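Local structure of ErfK/YbiS/YcfS/YnhG family protein (Xylanimonas cellulosilytica, 4LPQ) at residues Leu92-Leu97 / Ile108-Ser113; Ser112-Gly116 / Arg127-Pro131; Ala136-Gln140 / Gly197-Gly201; Met154-Lys158 / Met189-Asp194. The protein probably acts as a peptidoglycan L,D-transpeptidase in cell-wall synthesis, and this piece comprises a putative peptidoglycan-binding domain and the catalytic domain. All coordinates share one frame; numbering follows the deposited sequence.

Interaction 1: residues Leu92-Leu97 / Ile108-Ser113; sequences LDKQIL and IINASS
Gln95 sets CG beside its own backbone N (chi1 -66°), and a further bend at CB-CG (chi2 -78°) curls its amide round to Ser113, whose OG lies between its own backbone N and carbonyl carbon. The pair closes the open end of the beta hairpin of strands 96-101 and 104-110, in the catalytic domain. A primary amide suits this buried place because it donates and accepts at once. NE2 gives one hydrogen to Ser113 OG at 2.8 Å and the other to Leu92 O at 2.8 Å, both partners in the amide plane, while OE1 accepts from Ser113 N at 3.0 Å; three bonds thus fix the group's rotation. Gln95 and Ile96 also form a G1 beta bulge against Asp91. Beyond it the hairpin is regular: Leu97 N meets Ile109 O at 2.9 Å in an almost straight bond (178°), and Ile109 N returns to Leu97 O. The Leu97 and Ile109 side chains run side by side and both touch Val184, CD2 of Leu97 3.9 Å from CD1 of Ile109. Ala111 is small enough to sit close over the strand, its CB 4.0 Å from Leu97 N. Back at the Gln95 amide, Leu92 CD2 rests 3.4 Å from Ser113 OG.

Interaction 2: residues Ser112-Gly116 / Arg127-Pro131; sequences SSGNG and RATTP
The guanidinium of Arg127 takes Gly116 O at its edge, NH1 donating at 2.8 Å with the oxygen in the guanidinium plane and the nitrogen in turn in the carbonyl plane. Arg127 CG already lies near Gly116 O, at 3.4 Å, and the bend at chi3 (-72°) folds the guanidinium back so that NH1 reaches the same oxygen. The other flat group, the amide of Asn115, puts OD1 3.4 Å from Ala128 CB, though its hydrogen bond goes to Glu117 N. Ala128 is the centre of an inverse gamma turn, closed by Thr129 N bonding to Arg127 O at 2.9 Å. Its own carbonyl faces two glycines: Gly116 N donates to Ala128 O at 2.9 Å from well above the carbonyl plane, and Gly114 CA approaches the same oxygen at 3.2 Å. A beta carbon on Gly114 would run into that oxygen, and Gly116 has a positive phi that glycine adopts easily. Thr130 OG1 accepts from Gly114 N at 2.9 Å and is also hydrogen-bonded to Gly180 O, next to the predicted nucleophile Cys181. A valine in place of Thr130 would probably leave both Gly114 N and Gly180 O without this partner, untying the loop from the chain beside Cys181. The contact draws together the base of the two-stranded excursion 118-121/124-127: one segment leads into it from strand 104-110, the other leads out to strand 133-140, and Ala128 packs against Tyr119 of its first strand.

Interaction 3: residues Ala136-Gln140 / Gly197-Gly201; sequences AVYMQ and GMPIG
Val137 meets Met198 and Ile200 with its side chain crossing each at about a right angle, where the loop between helix 186-196 and strand 203-206 passes strand 133-140 of the catalytic domain's mixed sheet. Its two branches divide the work. CG2 touches the terminal CE of Met198 (a selenomethionine) at 3.7 Å, while CG1, anti to the backbone N (chi1 176°), reaches Ile200 CD1 at 3.7 Å. A beta-branched valine fits because its methyls diverge toward two neighbours at once. Met198 is extended beyond CG and brings its tip in from the loop, an unbranched chain long enough to span the distance. Ile200 has two conformers, and its CD1 contacts belong to one of them: there CD1 lies over the backbone, 3.6 Å from Met139 CA, and also 3.6 Å from Gln140 OE1. Gln140 crosses Ile200 obliquely, its CG and CD passing the CD1 methyl, while the amide oxygen is turned to Lys158 NZ, which also bonds to Met198 O. A leucine in place of Gln140 would probably keep some of the contact with Ile200 but leave the Lys158 ammonium one acceptor short. The loop starts with Gly197, whose positive phi turns the chain out of the helix; Gly201, near its end, has backbone angles that would push a side chain against the preceding carbonyl. Thr202 pairs with Val137 through the backbone, and across the two segments Gly201 N donates to Val137 O at 2.8 Å, with an N-H...O angle of 158°.

Interaction 4: residues Met154-Lys158 / Met189-Asp194; sequences MWRPK and MNWLWD
Strand 154-159 of the catalytic domain's mixed sheet meets helix 186-196 through a cation-pi sandwich, with the indole of Trp193 between Arg156 and Lys158. The guanidinium of Arg156 lies nearly flat on one face of the ring, centres 4.0 Å apart and planes at 23°. Over the opposite face Lys158 places CE 3.3 Å from the centroid of the five-membered ring and NZ over the six-membered ring. Bends at chi2 and chi4 curve the lysine over the indole. At the ring's edge, Trp193 NE1 donates to Arg156 O at 2.8 Å, so rotation of the indole is fixed as well. Arginine suits its place by offering both a flat face and an edge of donors: NH1 bonds to Asp194 OD2 and NH2 to Asp194 OD1, each at 2.9 Å, an end-on salt bridge, and NE pairs with Asp142. NH1 also reaches Asn190 OD1 at 2.9 Å. That oxygen accepts from Trp155 NE1 too, at 2.9 Å and from the other face of the amide plane, so two donors hold Asn190. Two carboxylates probably stabilise the buried charge. Lys158 NZ, bonded chiefly to Gln140, is also linked by a water to Trp193 O. The chain turns a corner at Trp155 and Arg156; beyond it Pro157 packs on the predicted active-site residue His167 of the neighbouring strand 164-168, and Met189, a selenomethionine, reaches from the helix to Val166 of that strand.

Interaction 1 is fully buried near the centre of the chain, whereas interactions 2, 3 and 4 are partly buried and lie farther out. Its chemistry is backbone pairing plus one buried amide; interaction 2, sharing Ser112 and Ser113 with it, relies on backbone groups of glycines met by Arg127, Thr130 and a loop carbonyl. Leu92 and Thr130 pack where the two meet. Interaction 3 is mainly apolar, interaction 4 charged and aromatic, yet they adjoin: their strands, 133-140 and 154-159, are neighbours in the sheet, and Lys158 joins them. Interaction 4 also touches interaction 1, Leu192 against Ile109, so helix 186-196 packs on the hairpin.

Interaction 1: residues Leu92-Leu97 / Ile108-Ser113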
loop_
_atom_site.group_PDB
_atom_site.type_symbol
_atom_site.label_atom_id
_atom_site.label_comp_id
_atom_site.label_asym_id
_atom_site.label_seq_id
_atom_site.Cartn_x
_atom_site.Cartn_y
_atom_site.Cartn_z
ATOM N N LEU A 92 -7.778 5.903 3.591
ATOM C CA LEU A 92 -7.157 7.130 3.093
ATOM C C LEU A 92 -6.378 7.875 4.135
ATOM O O LEU A 92 -5.339 8.462 3.829
ATOM C CB LEU A 92 -8.175 8.009 2.391
ATOM C CG LEU A 92 -8.865 7.381 1.169
ATOM C CD1 LEU A 92 -9.980 8.255 0.712
ATOM C CD2 LEU A 92 -7.810 7.103 0.072
ATOM N N ASP A 93 -6.815 7.852 5.405
ATOM C CA ASP A 93 -6.072 8.500 6.461
ATOM C C ASP A 93 -4.727 7.818 6.713
ATOM O O ASP A 93 -3.679 8.473 6.901
ATOM C CB ASP A 93 -6.862 8.539 7.759
ATOM C CG ASP A 93 -8.036 9.516 7.706
ATOM O OD1 ASP A 93 -8.259 10.245 6.701
ATOM O OD2 ASP A 93 -8.782 9.477 8.699
ATOM N N LYS A 94 -4.721 6.506 6.736
ATOM C CA LYS A 94 -3.513 5.730 6.964
ATOM C C LYS A 94 -2.693 5.469 5.713
ATOM O O LYS A 94 -1.518 5.099 5.786
ATOM C CB LYS A 94 -3.812 4.413 7.688
ATOM C CG LYS A 94 -4.360 4.630 9.080
ATOM C CD LYS A 94 -4.527 3.320 9.840
ATOM C CE LYS A 94 -4.855 3.553 11.322
ATOM N NZ LYS A 94 -4.961 2.281 12.085
ATOM N N GLN A 95 -3.283 5.678 4.535
ATOM C CA GLN A 95 -2.609 5.465 3.271
ATOM C C GLN A 95 -2.141 4.006 3.112
ATOM O O GLN A 95 -0.991 3.715 2.726
ATOM C CB GLN A 95 -1.474 6.462 3.076
ATOM C CG GLN A 95 -1.943 7.929 2.937
ATOM C CD GLN A 95 -2.475 8.186 1.546
ATOM O OE1 GLN A 95 -1.726 8.184 0.566
ATOM N NE2 GLN A 95 -3.810 8.234 1.459
ATOM N N ILE A 96 -3.081 3.044 3.366
ATOM C CA ILE A 96 -2.848 1.629 3.178
ATOM C C ILE A 96 -4.037 1.028 2.438
ATOM O O ILE A 96 -5.178 1.501 2.551
ATOM C CB ILE A 96 -2.578 0.908 4.531
ATOM C CG1 ILE A 96 -3.728 1.045 5.489
ATOM C CG2 ILE A 96 -1.275 1.374 5.150
ATOM C CD1 ILE A 96 -3.529 0.465 6.867
ATOM N N LEU A 97 -3.702 -0.057 1.753
ATOM C CA LEU A 97 -4.677 -0.901 1.084
ATOM C C LEU A 97 -4.707 -2.227 1.805
ATOM O O LEU A 97 -3.676 -2.841 2.086
ATOM C CB LEU A 97 -4.298 -1.040 -0.411
ATOM C CG LEU A 97 -5.234 -1.896 -1.250
ATOM C CD1 LEU A 97 -5.158 -1.430 -2.686
ATOM C CD2 LEU A 97 -4.813 -3.362 -1.182
ATOM N N ILE A 108 -1.695 -6.305 4.093
ATOM C CA ILE A 108 -1.640 -4.862 4.209
ATOM C C ILE A 108 -0.575 -4.383 3.217
ATOM O O ILE A 108 0.568 -4.866 3.310
ATOM C CB ILE A 108 -1.276 -4.381 5.634
ATOM C CG1 ILE A 108 -2.155 -4.985 6.710
ATOM C CG2 ILE A 108 -1.331 -2.838 5.650
ATOM C CD1 ILE A 108 -1.664 -6.259 7.297
ATOM N N ILE A 109 -0.932 -3.408 2.367
ATOM C CA ILE A 109 -0.072 -2.967 1.287
ATOM C C ILE A 109 0.115 -1.453 1.408
ATOM O O ILE A 109 -0.905 -0.727 1.548
ATOM C CB ILE A 109 -0.687 -3.408 -0.065
ATOM C CG1 ILE A 109 -0.562 -4.904 -0.232
ATOM C CG2 ILE A 109 -0.031 -2.710 -1.233
ATOM C CD1 ILE A 109 -1.505 -5.505 -1.244
ATOM N N ASN A 110 1.383 -0.987 1.316
ATOM C CA ASN A 110 1.585 0.453 1.302
ATOM C C ASN A 110 0.952 1.062 0.049
ATOM O O ASN A 110 1.087 0.579 -1.057
ATOM C CB ASN A 110 3.084 0.711 1.294
ATOM C CG ASN A 110 3.431 2.183 1.396
ATOM O OD1 ASN A 110 2.977 2.839 2.322
ATOM N ND2 ASN A 110 4.202 2.676 0.430
ATOM N N ALA A 111 0.232 2.201 0.254
ATOM C CA ALA A 111 -0.502 2.879 -0.809
ATOM C C ALA A 111 -0.247 4.382 -0.780
ATOM O O ALA A 111 0.171 4.941 0.242
ATOM C CB ALA A 111 -2.020 2.553 -0.721
ATOM N N SER A 112 -0.555 5.076 -1.900
ATOM C CA SER A 112 -0.558 6.488 -1.927
ATOM C C SER A 112 -1.623 6.938 -2.850
ATOM O O SER A 112 -1.715 6.530 -4.000
ATOM C CB SER A 112 0.828 7.009 -2.367
ATOM O OG SER A 112 0.896 8.425 -2.360
ATOM N N SER A 113 -2.498 7.840 -2.344
ATOM C CA SER A 113 -3.659 8.351 -3.041
ATOM C C SER A 113 -3.578 9.834 -3.362
ATOM O O SER A 113 -2.492 10.381 -3.337
ATOM C CB SER A 113 -4.930 7.953 -2.303
ATOM O OG SER A 113 -5.000 8.644 -1.055
#

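Interaction 2: residues Ser112-Gly116 / Arg127-Pro131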
loop_
_atom_site.group_PDB
_atom_site.type_symbol
_atom_site.label_atom_id
_atom_site.label_comp_id
_atom_site.label_asym_id
_atom_site.label_seq_id
_atom_site.Cartn_x
_atom_site.Cartn_y
_atom_site.Cartn_z
ATOM N N SER A 112 -0.555 5.076 -1.900
ATOM C CA SER A 112 -0.558 6.488 -1.927
ATOM C C SER A 112 -1.623 6.938 -2.850
ATOM O O SER A 112 -1.715 6.530 -4.000
ATOM C CB SER A 112 0.828 7.009 -2.367
ATOM O OG SER A 112 0.896 8.425 -2.360
ATOM N N SER A 113 -2.498 7.840 -2.344
ATOM C CA SER A 113 -3.659 8.351 -3.041
ATOM C C SER A 113 -3.578 9.834 -3.362
ATOM O O SER A 113 -2.492 10.381 -3.337
ATOM C CB SER A 113 -4.930 7.953 -2.303
ATOM O OG SER A 113 -5.000 8.644 -1.055
ATOM N N GLY A 114 -4.692 10.472 -3.702
ATOM C CA GLY A 114 -4.633 11.822 -4.214
ATOM C C GLY A 114 -4.148 12.869 -3.235
ATOM O O GLY A 114 -4.528 12.830 -2.081
ATOM N N ASN A 115 -3.347 13.772 -3.727
ATOM C CA ASN A 115 -2.797 14.822 -2.884
ATOM C C ASN A 115 -3.703 16.009 -2.530
ATOM O O ASN A 115 -3.283 16.813 -1.744
ATOM C CB ASN A 115 -1.455 15.286 -3.410
ATOM C CG ASN A 115 -1.552 16.107 -4.640
ATOM O OD1 ASN A 115 -2.599 16.554 -5.069
ATOM N ND2 ASN A 115 -0.404 16.418 -5.132
ATOM N N GLY A 116 -4.899 16.024 -3.116
ATOM C CA GLY A 116 -5.884 17.033 -2.783
ATOM C C GLY A 116 -5.648 18.370 -3.406
ATOM O O GLY A 116 -6.427 19.284 -3.104
ATOM N N ARG A 127 -9.245 18.784 -9.193
ATOM C CA ARG A 127 -8.670 18.583 -7.901
ATOM C C ARG A 127 -8.392 17.080 -7.635
ATOM O O ARG A 127 -9.199 16.250 -7.958
ATOM C CB ARG A 127 -9.596 19.070 -6.777
ATOM C CG ARG A 127 -8.892 19.126 -5.428
ATOM C CD ARG A 127 -9.740 19.798 -4.381
ATOM N NE ARG A 127 -9.783 21.228 -4.656
ATOM C CZ ARG A 127 -8.793 22.096 -4.413
ATOM N NH1 ARG A 127 -7.625 21.707 -3.856
ATOM N NH2 ARG A 127 -8.969 23.359 -4.707
ATOM N N ALA A 128 -7.194 16.823 -7.136
ATOM C CA ALA A 128 -6.686 15.489 -6.965
ATOM C C ALA A 128 -7.213 14.789 -5.698
ATOM O O ALA A 128 -6.496 14.325 -4.834
ATOM C CB ALA A 128 -5.198 15.515 -6.942
ATOM N N THR A 129 -8.483 14.655 -5.642
ATOM C CA THR A 129 -9.209 13.983 -4.592
ATOM C C THR A 129 -9.425 12.516 -4.985
ATOM O O THR A 129 -9.841 12.261 -6.099
ATOM C CB THR A 129 -10.607 14.689 -4.383
ATOM O OG1 THR A 129 -10.419 16.086 -4.115
ATOM C CG2 THR A 129 -11.436 14.014 -3.258
ATOM N N THR A 130 -9.262 11.607 -4.058
ATOM C CA THR A 130 -9.677 10.224 -4.231
ATOM C C THR A 130 -11.010 10.059 -3.620
ATOM O O THR A 130 -11.198 10.462 -2.448
ATOM C CB THR A 130 -8.650 9.305 -3.537
ATOM O OG1 THR A 130 -7.353 9.483 -4.178
ATOM C CG2 THR A 130 -9.046 7.857 -3.609
ATOM N N PRO A 131 -11.954 9.489 -4.345
ATOM C CA PRO A 131 -13.267 9.454 -3.767
ATOM C C PRO A 131 -13.420 8.419 -2.663
ATOM O O PRO A 131 -12.845 7.362 -2.722
ATOM C CB PRO A 131 -14.182 9.044 -4.940
ATOM C CG PRO A 131 -13.283 8.382 -5.891
ATOM C CD PRO A 131 -11.927 8.994 -5.711
#

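Interaction 3: residues Ala136-Gln140 / Gly197-Gly201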
loop_
_atom_site.group_PDB
_atom_site.type_symbol
_atom_site.label_atom_id
_atom_site.label_comp_id
_atom_site.label_asym_id
_atom_site.label_seq_id
_atom_site.Cartn_x
_atom_site.Cartn_y
_atom_site.Cartn_z
ATOM N N ALA A 136 -16.710 -0.857 -7.127
ATOM C CA ALA A 136 -16.360 -2.192 -7.566
ATOM C C ALA A 136 -15.453 -2.080 -8.784
ATOM O O ALA A 136 -15.589 -1.193 -9.591
ATOM C CB ALA A 136 -17.634 -2.986 -7.937
ATOM N N VAL A 137 -14.530 -3.042 -8.880
ATOM C CA VAL A 137 -13.730 -3.164 -10.074
ATOM C C VAL A 137 -14.645 -3.409 -11.269
ATOM O O VAL A 137 -15.436 -4.385 -11.227
ATOM C CB VAL A 137 -12.687 -4.294 -9.953
ATOM C CG1 VAL A 137 -11.921 -4.470 -11.229
ATOM C CG2 VAL A 137 -11.763 -4.064 -8.752
ATOM N N TYR A 138 -14.542 -2.580 -12.288
ATOM C CA TYR A 138 -15.438 -2.708 -13.448
ATOM C C TYR A 138 -14.697 -2.967 -14.751
ATOM O O TYR A 138 -15.278 -3.392 -15.757
ATOM C CB TYR A 138 -16.382 -1.509 -13.618
ATOM C CG TYR A 138 -15.703 -0.250 -14.131
ATOM C CD1 TYR A 138 -15.101 0.659 -13.258
ATOM C CD2 TYR A 138 -15.677 0.021 -15.468
ATOM C CE1 TYR A 138 -14.481 1.793 -13.787
ATOM C CE2 TYR A 138 -15.112 1.121 -15.987
ATOM C CZ TYR A 138 -14.476 2.009 -15.155
ATOM O OH TYR A 138 -13.878 3.063 -15.699
HETATM N N MSE A 139 -13.410 -2.656 -14.731
HETATM C CA MSE A 139 -12.461 -2.921 -15.867
HETATM C C MSE A 139 -11.046 -3.039 -15.445
HETATM O O MSE A 139 -10.753 -2.572 -14.327
HETATM C CB MSE A 139 -12.697 -1.805 -16.894
HETATM C CG MSE A 139 -11.702 -1.839 -18.127
HETATM SE SE MSE A 139 -11.939 -0.437 -19.422
HETATM C CE MSE A 139 -12.834 0.517 -18.149
ATOM N N GLN A 140 -10.199 -3.628 -16.230
ATOM C CA GLN A 140 -8.825 -3.748 -15.895
ATOM C C GLN A 140 -8.054 -3.739 -17.202
ATOM O O GLN A 140 -8.613 -4.085 -18.230
ATOM C CB GLN A 140 -8.582 -4.919 -15.003
ATOM C CG GLN A 140 -8.895 -6.229 -15.676
ATOM C CD GLN A 140 -8.952 -7.359 -14.662
ATOM O OE1 GLN A 140 -9.120 -7.128 -13.502
ATOM N NE2 GLN A 140 -8.786 -8.522 -15.078
ATOM N N GLY A 197 -6.124 -12.705 -6.416
ATOM C CA GLY A 197 -7.198 -12.599 -7.341
ATOM C C GLY A 197 -8.127 -11.495 -6.900
ATOM O O GLY A 197 -8.607 -11.446 -5.764
HETATM N N MSE A 198 -8.385 -10.605 -7.839
HETATM C CA MSE A 198 -9.218 -9.409 -7.604
HETATM C C MSE A 198 -10.015 -9.227 -8.872
HETATM O O MSE A 198 -9.813 -8.297 -9.655
HETATM C CB MSE A 198 -8.217 -8.238 -7.330
HETATM C CG MSE A 198 -8.873 -6.977 -6.991
HETATM SE SE MSE A 198 -7.390 -5.681 -6.633
HETATM C CE MSE A 198 -8.593 -4.125 -6.861
ATOM N N PRO A 199 -10.995 -10.134 -9.099
ATOM C CA PRO A 199 -11.635 -10.118 -10.396
ATOM C C PRO A 199 -12.589 -8.989 -10.596
ATOM O O PRO A 199 -12.967 -8.285 -9.628
ATOM C CB PRO A 199 -12.448 -11.457 -10.415
ATOM C CG PRO A 199 -12.629 -11.745 -8.942
ATOM C CD PRO A 199 -11.359 -11.299 -8.278
ATOM N N ILE A 200 -13.026 -8.772 -11.825
ATOM C CA ILE A 200 -14.081 -7.848 -12.113
ATOM C C ILE A 200 -15.244 -8.153 -11.121
ATOM O O ILE A 200 -15.612 -9.315 -10.923
ATOM C CB ILE A 200 -14.424 -7.935 -13.630
ATOM C CG1 ILE A 200 -13.166 -7.661 -14.576
ATOM C CG2 ILE A 200 -15.625 -7.032 -13.945
ATOM C CD1 ILE A 200 -12.503 -6.215 -14.385
ATOM N N GLY A 201 -15.792 -7.104 -10.554
ATOM C CA GLY A 201 -16.882 -7.177 -9.624
ATOM C C GLY A 201 -16.449 -7.045 -8.170
ATOM O O GLY A 201 -17.280 -6.856 -7.283
#

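Interaction 4: residues Met154-Lys158 / Met189-Asp194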
loop_
_atom_site.group_PDB
_atom_site.type_symbol
_atom_site.label_atom_id
_atom_site.label_comp_id
_atom_site.label_asym_id
_atom_site.label_seq_id
_atom_site.Cartn_x
_atom_site.Cartn_y
_atom_site.Cartn_z
HETATM N N MSE A 154 0.514 3.625 -15.561
HETATM C CA MSE A 154 -0.016 2.806 -14.530
HETATM C C MSE A 154 0.238 1.351 -14.899
HETATM O O MSE A 154 -0.070 0.868 -15.992
HETATM C CB MSE A 154 -1.547 2.942 -14.443
HETATM C CG MSE A 154 -1.951 4.365 -14.070
HETATM SE SE MSE A 154 -3.941 4.550 -13.727
HETATM C CE MSE A 154 -4.439 4.024 -15.420
ATOM N N TRP A 155 0.748 0.578 -13.932
ATOM C CA TRP A 155 0.989 -0.868 -14.096
ATOM C C TRP A 155 -0.205 -1.694 -13.695
ATOM O O TRP A 155 -0.601 -1.660 -12.505
ATOM C CB TRP A 155 2.261 -1.299 -13.332
ATOM C CG TRP A 155 2.541 -2.762 -13.444
ATOM C CD1 TRP A 155 2.467 -3.670 -12.432
ATOM C CD2 TRP A 155 2.956 -3.469 -14.612
ATOM N NE1 TRP A 155 2.829 -4.923 -12.926
ATOM C CE2 TRP A 155 3.136 -4.804 -14.253
ATOM C CE3 TRP A 155 3.163 -3.102 -15.962
ATOM C CZ2 TRP A 155 3.484 -5.773 -15.184
ATOM C CZ3 TRP A 155 3.459 -4.052 -16.873
ATOM C CH2 TRP A 155 3.649 -5.376 -16.488
ATOM N N ARG A 156 -0.821 -2.393 -14.622
ATOM C CA ARG A 156 -1.924 -3.294 -14.363
ATOM C C ARG A 156 -3.045 -2.629 -13.571
ATOM O O ARG A 156 -3.479 -3.195 -12.552
ATOM C CB ARG A 156 -1.390 -4.584 -13.773
ATOM C CG ARG A 156 -0.267 -5.270 -14.551
ATOM C CD ARG A 156 0.127 -6.596 -13.950
ATOM N NE ARG A 156 -0.806 -7.652 -14.202
ATOM C CZ ARG A 156 -0.702 -8.832 -13.676
ATOM N NH1 ARG A 156 0.165 -9.085 -12.729
ATOM N NH2 ARG A 156 -1.508 -9.819 -14.116
ATOM N N PRO A 157 -3.580 -1.513 -14.076
ATOM C CA PRO A 157 -4.712 -0.889 -13.354
ATOM C C PRO A 157 -5.978 -1.755 -13.304
ATOM O O PRO A 157 -6.357 -2.368 -14.283
ATOM C CB PRO A 157 -4.901 0.387 -14.142
ATOM C CG PRO A 157 -4.450 0.061 -15.552
ATOM C CD PRO A 157 -3.244 -0.805 -15.333
ATOM N N LYS A 158 -6.594 -1.634 -12.141
ATOM C CA LYS A 158 -7.910 -2.144 -11.877
ATOM C C LYS A 158 -8.829 -0.941 -11.557
ATOM O O LYS A 158 -8.592 -0.231 -10.543
ATOM C CB LYS A 158 -7.946 -3.117 -10.753
ATOM C CG LYS A 158 -7.204 -4.381 -11.076
ATOM C CD LYS A 158 -7.712 -5.530 -10.511
ATOM C CE LYS A 158 -6.956 -6.770 -10.830
ATOM N NZ LYS A 158 -7.784 -7.902 -11.354
HETATM N N MSE A 189 0.829 -5.179 -6.779
HETATM C CA MSE A 189 -0.223 -5.219 -7.808
HETATM C C MSE A 189 -0.219 -6.639 -8.439
HETATM O O MSE A 189 -1.301 -7.192 -8.651
HETATM C CB MSE A 189 0.011 -4.136 -8.857
HETATM C CG MSE A 189 -1.268 -3.883 -9.615
HETATM SE SE MSE A 189 -2.563 -2.922 -8.445
HETATM C CE MSE A 189 -4.213 -3.533 -9.239
ATOM N N ASN A 190 0.943 -7.209 -8.703
ATOM C CA ASN A 190 1.025 -8.514 -9.276
ATOM C C ASN A 190 0.427 -9.553 -8.349
ATOM O O ASN A 190 -0.291 -10.464 -8.800
ATOM C CB ASN A 190 2.479 -8.878 -9.655
ATOM C CG ASN A 190 3.046 -8.017 -10.767
ATOM O OD1 ASN A 190 2.334 -7.466 -11.595
ATOM N ND2 ASN A 190 4.374 -7.944 -10.781
ATOM N N TRP A 191 0.686 -9.397 -7.066
ATOM C CA TRP A 191 0.127 -10.267 -6.068
ATOM C C TRP A 191 -1.412 -10.198 -6.067
ATOM O O TRP A 191 -2.105 -11.248 -6.081
ATOM C CB TRP A 191 0.710 -10.047 -4.690
ATOM C CG TRP A 191 0.154 -10.928 -3.629
ATOM C CD1 TRP A 191 0.573 -12.203 -3.364
ATOM C CD2 TRP A 191 -0.992 -10.690 -2.790
ATOM N NE1 TRP A 191 -0.239 -12.755 -2.370
ATOM C CE2 TRP A 191 -1.208 -11.849 -2.015
ATOM C CE3 TRP A 191 -1.840 -9.595 -2.596
ATOM C CZ2 TRP A 191 -2.256 -11.950 -1.104
ATOM C CZ3 TRP A 191 -2.875 -9.679 -1.702
ATOM C CH2 TRP A 191 -3.085 -10.850 -0.920
ATOM N N LEU A 192 -1.974 -8.996 -6.068
ATOM C CA LEU A 192 -3.410 -8.788 -6.135
ATOM C C LEU A 192 -3.984 -9.472 -7.355
ATOM O O LEU A 192 -5.009 -10.154 -7.235
ATOM C CB LEU A 192 -3.710 -7.303 -6.159
ATOM C CG LEU A 192 -3.488 -6.556 -4.849
ATOM C CD1 LEU A 192 -3.569 -5.045 -5.066
ATOM C CD2 LEU A 192 -4.438 -6.999 -3.763
ATOM N N TRP A 193 -3.377 -9.313 -8.552
ATOM C CA TRP A 193 -3.873 -9.901 -9.756
ATOM C C TRP A 193 -3.790 -11.407 -9.761
ATOM O O TRP A 193 -4.731 -12.116 -10.137
ATOM C CB TRP A 193 -3.164 -9.337 -10.969
ATOM C CG TRP A 193 -3.612 -8.103 -11.559
ATOM C CD1 TRP A 193 -3.351 -6.810 -11.071
ATOM C CD2 TRP A 193 -4.273 -7.936 -12.826
ATOM N NE1 TRP A 193 -3.833 -5.893 -11.949
ATOM C CE2 TRP A 193 -4.400 -6.528 -13.036
ATOM C CE3 TRP A 193 -4.724 -8.781 -13.799
ATOM C CZ2 TRP A 193 -4.926 -5.989 -14.181
ATOM C CZ3 TRP A 193 -5.263 -8.255 -14.912
ATOM C CH2 TRP A 193 -5.338 -6.861 -15.125
ATOM N N ASP A 194 -2.591 -11.911 -9.472
ATOM C CA ASP A 194 -2.169 -13.254 -9.894
ATOM C C ASP A 194 -2.209 -14.292 -8.797
ATOM O O ASP A 194 -2.350 -15.438 -9.059
ATOM C CB ASP A 194 -0.785 -13.223 -10.509
ATOM C CG ASP A 194 -0.641 -12.363 -11.723
ATOM O OD1 ASP A 194 -1.638 -12.158 -12.442
ATOM O OD2 ASP A 194 0.527 -11.859 -11.911
HETATM O O HOH W 1 -7.174 -10.678 -10.510
#